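Local coordinates for protein CsuE (Acinetobacter baumannii, PDB 6FJY) that probably serves as the tip adhesion subunit of archaic chaperone-usher Csu pili, held by the chaperone CsuC before assembly and linked to biofilm formation, at residues D[16-26]-D[107-116]. Sequence-based numbering, arbitrary orientation.
Sequences SIYLMENGENS and YIRLPAGQSV
L110 N donates to E24 O at 2.7 Å, almost in line with the carbonyl (C=O...N 162°), although the bond bends at the hydrogen. E24 N returns a second bond to L110 O at 3.0 Å, straighter at 158° and lying in the plane of that carbonyl. Two reciprocal bonds between one residue pair define an antiparallel hydrogen-bonded pair, and both CB atoms emerge on the same face of the sheet. G23, the first residue past helix 16-21 to leave helical backbone angles, has positive phi and sets its CA 3.5 Å from that of A112, an approach that leaves little room for a side chain. Beyond it the chain 112-116 runs beside the helix. There G113 N donates to M20 O at 2.9 Å from a position tilted off the carbonyl plane, and the CA-H of M20 faces Q114 O. S115 CB touches M20 CG at 3.7 Å, while S16 OG makes only a weak bond to V116 O.

L19 links helix and strand: with CG anti to the backbone N (chi1 176°), CD1 reaches back to L110, touching its CD1 at 3.8 Å as the two side chains cross obliquely. L110 also rests on A70 and I175, so this apolar pair belongs to the interior. The loop's own shape is braced by Q114, whose NE2 donates to P111 O at 3.1 Å, on a lone pair, and also to N69 O of strand 67-73. E21, whose CB points away from 107-116, is salt-bridged to R209.

Backbone pairing thus joins strand 24-31 to strand 103-110, which pairs on with 67-73, while a short helix packs against the loop leaving 103-110, consistent with the Ig-like beta sandwich of the part of CsuE that holds this contact.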
# COMPACT_ATOMS: atom_id res chain seq x y z
N SER D 16 2.09 -2.39 7.18
CA SER D 16 2.80 -2.38 8.46
C SER D 16 2.09 -3.22 9.51
O SER D 16 2.73 -4.00 10.23
CB SER D 16 2.96 -0.94 8.93
OG SER D 16 3.66 -0.88 10.15
N ILE D 17 0.76 -3.09 9.61
CA ILE D 17 0.02 -3.77 10.66
C ILE D 17 -0.01 -5.27 10.40
O ILE D 17 0.14 -6.08 11.33
CB ILE D 17 -1.40 -3.19 10.76
CG1 ILE D 17 -1.33 -1.68 10.99
CG2 ILE D 17 -2.21 -3.90 11.87
CD1 ILE D 17 -0.62 -1.28 12.26
N TYR D 18 -0.22 -5.67 9.14
CA TYR D 18 -0.18 -7.08 8.79
C TYR D 18 1.17 -7.68 9.14
O TYR D 18 1.24 -8.79 9.70
CB TYR D 18 -0.48 -7.23 7.29
CG TYR D 18 -0.50 -8.65 6.76
CD1 TYR D 18 0.69 -9.34 6.52
CD2 TYR D 18 -1.70 -9.29 6.46
CE1 TYR D 18 0.69 -10.62 6.02
CE2 TYR D 18 -1.71 -10.59 5.96
CZ TYR D 18 -0.51 -11.25 5.74
OH TYR D 18 -0.49 -12.53 5.24
N LEU D 19 2.25 -6.95 8.86
CA LEU D 19 3.59 -7.39 9.21
C LEU D 19 3.72 -7.69 10.70
O LEU D 19 4.45 -8.60 11.09
CB LEU D 19 4.59 -6.33 8.79
CG LEU D 19 6.06 -6.54 9.15
CD1 LEU D 19 6.52 -7.88 8.60
CD2 LEU D 19 6.89 -5.41 8.57
N MET D 20 3.04 -6.92 11.54
CA MET D 20 3.19 -7.09 12.99
C MET D 20 2.39 -8.28 13.50
O MET D 20 2.89 -9.06 14.32
CB MET D 20 2.75 -5.81 13.71
CG MET D 20 3.28 -5.66 15.12
SD MET D 20 1.99 -5.31 16.31
CE MET D 20 1.06 -6.83 16.22
N GLU D 21 1.16 -8.43 13.03
CA GLU D 21 0.27 -9.49 13.51
C GLU D 21 0.53 -10.81 12.80
O GLU D 21 0.59 -11.86 13.44
CB GLU D 21 -1.19 -9.07 13.31
CG GLU D 21 -1.54 -7.76 13.96
CD GLU D 21 -2.94 -7.33 13.64
OE1 GLU D 21 -3.59 -7.99 12.80
OE2 GLU D 21 -3.40 -6.32 14.22
N ASN D 22 0.66 -10.78 11.47
CA ASN D 22 0.80 -11.99 10.69
C ASN D 22 2.21 -12.21 10.18
O ASN D 22 2.49 -13.27 9.61
CB ASN D 22 -0.16 -11.98 9.51
CG ASN D 22 -1.60 -11.85 9.93
OD1 ASN D 22 -2.05 -12.55 10.85
ND2 ASN D 22 -2.34 -10.96 9.28
N GLY D 23 3.10 -11.24 10.37
CA GLY D 23 4.40 -11.30 9.74
C GLY D 23 4.24 -11.37 8.24
O GLY D 23 3.35 -10.75 7.64
N GLU D 24 5.12 -12.14 7.61
CA GLU D 24 5.02 -12.40 6.18
C GLU D 24 5.88 -13.62 5.90
O GLU D 24 7.06 -13.64 6.27
CB GLU D 24 5.48 -11.20 5.36
CG GLU D 24 5.65 -11.49 3.89
CD GLU D 24 4.52 -10.96 3.06
OE1 GLU D 24 3.35 -11.02 3.51
OE2 GLU D 24 4.80 -10.48 1.93
N ASN D 25 5.30 -14.64 5.29
CA ASN D 25 5.99 -15.88 5.00
C ASN D 25 5.95 -16.12 3.50
O ASN D 25 4.96 -15.77 2.84
CB ASN D 25 5.36 -17.06 5.77
CG ASN D 25 5.40 -16.87 7.29
OD1 ASN D 25 6.32 -16.25 7.83
ND2 ASN D 25 4.42 -17.42 7.99
N SER D 26 7.02 -16.69 2.97
CA SER D 26 7.09 -17.12 1.58
C SER D 26 6.80 -15.96 0.62
O SER D 26 5.77 -15.93 -0.06
CB SER D 26 6.14 -18.31 1.34
OG SER D 26 6.08 -18.67 -0.03
N TYR D 107 13.11 -17.44 -1.07
CA TYR D 107 11.98 -16.89 -0.34
C TYR D 107 12.49 -16.06 0.82
O TYR D 107 13.44 -16.43 1.50
CB TYR D 107 11.04 -18.01 0.16
CG TYR D 107 10.47 -18.87 -0.96
CD1 TYR D 107 9.29 -18.52 -1.60
CD2 TYR D 107 11.14 -20.02 -1.39
CE1 TYR D 107 8.78 -19.31 -2.63
CE2 TYR D 107 10.64 -20.80 -2.42
CZ TYR D 107 9.46 -20.44 -3.04
OH TYR D 107 8.97 -21.22 -4.06
N ILE D 108 11.84 -14.92 1.03
CA ILE D 108 12.05 -14.09 2.21
C ILE D 108 10.94 -14.39 3.22
O ILE D 108 9.75 -14.38 2.88
CB ILE D 108 12.08 -12.60 1.86
CG1 ILE D 108 13.22 -12.30 0.89
CG2 ILE D 108 12.23 -11.77 3.11
CD1 ILE D 108 13.40 -10.82 0.61
N ARG D 109 11.34 -14.65 4.45
CA ARG D 109 10.44 -14.85 5.57
C ARG D 109 10.66 -13.71 6.56
O ARG D 109 11.75 -13.59 7.14
CB ARG D 109 10.69 -16.21 6.24
CG ARG D 109 9.69 -16.55 7.34
CD ARG D 109 9.94 -17.94 7.93
NE ARG D 109 9.65 -19.01 6.98
CZ ARG D 109 9.96 -20.29 7.18
NH1 ARG D 109 10.58 -20.66 8.29
NH2 ARG D 109 9.66 -21.19 6.26
N LEU D 110 9.64 -12.89 6.76
CA LEU D 110 9.64 -11.91 7.83
C LEU D 110 8.93 -12.51 9.05
O LEU D 110 7.72 -12.75 8.98
CB LEU D 110 8.95 -10.64 7.39
CG LEU D 110 9.70 -9.90 6.29
CD1 LEU D 110 8.96 -8.66 5.85
CD2 LEU D 110 11.08 -9.55 6.77
N PRO D 111 9.64 -12.78 10.14
CA PRO D 111 8.97 -13.27 11.35
C PRO D 111 7.92 -12.30 11.87
O PRO D 111 8.12 -11.08 11.87
CB PRO D 111 10.12 -13.42 12.35
CG PRO D 111 11.32 -13.66 11.50
CD PRO D 111 11.10 -12.86 10.25
N ALA D 112 6.80 -12.85 12.33
CA ALA D 112 5.74 -12.05 12.93
C ALA D 112 6.22 -11.41 14.22
O ALA D 112 7.22 -11.82 14.82
CB ALA D 112 4.50 -12.89 13.21
N GLY D 113 5.49 -10.39 14.66
CA GLY D 113 5.83 -9.67 15.87
C GLY D 113 6.84 -8.57 15.70
O GLY D 113 7.42 -8.13 16.70
N GLN D 114 7.07 -8.11 14.48
CA GLN D 114 8.00 -7.03 14.19
C GLN D 114 7.21 -5.77 13.86
O GLN D 114 6.47 -5.73 12.87
CB GLN D 114 8.92 -7.39 13.03
CG GLN D 114 9.73 -8.67 13.23
CD GLN D 114 10.89 -8.78 12.24
OE1 GLN D 114 11.66 -7.83 12.06
NE2 GLN D 114 11.00 -9.92 11.57
N SER D 115 7.36 -4.74 14.70
CA SER D 115 6.64 -3.48 14.56
C SER D 115 7.64 -2.41 14.16
O SER D 115 8.54 -2.08 14.94
CB SER D 115 5.92 -3.12 15.86
OG SER D 115 5.23 -1.89 15.74
N VAL D 116 7.48 -1.86 12.96
CA VAL D 116 8.44 -0.93 12.39
C VAL D 116 7.70 0.12 11.56
O VAL D 116 6.58 -0.10 11.11
CB VAL D 116 9.50 -1.66 11.53
CG1 VAL D 116 9.10 -1.70 10.05
CG2 VAL D 116 10.86 -1.03 11.71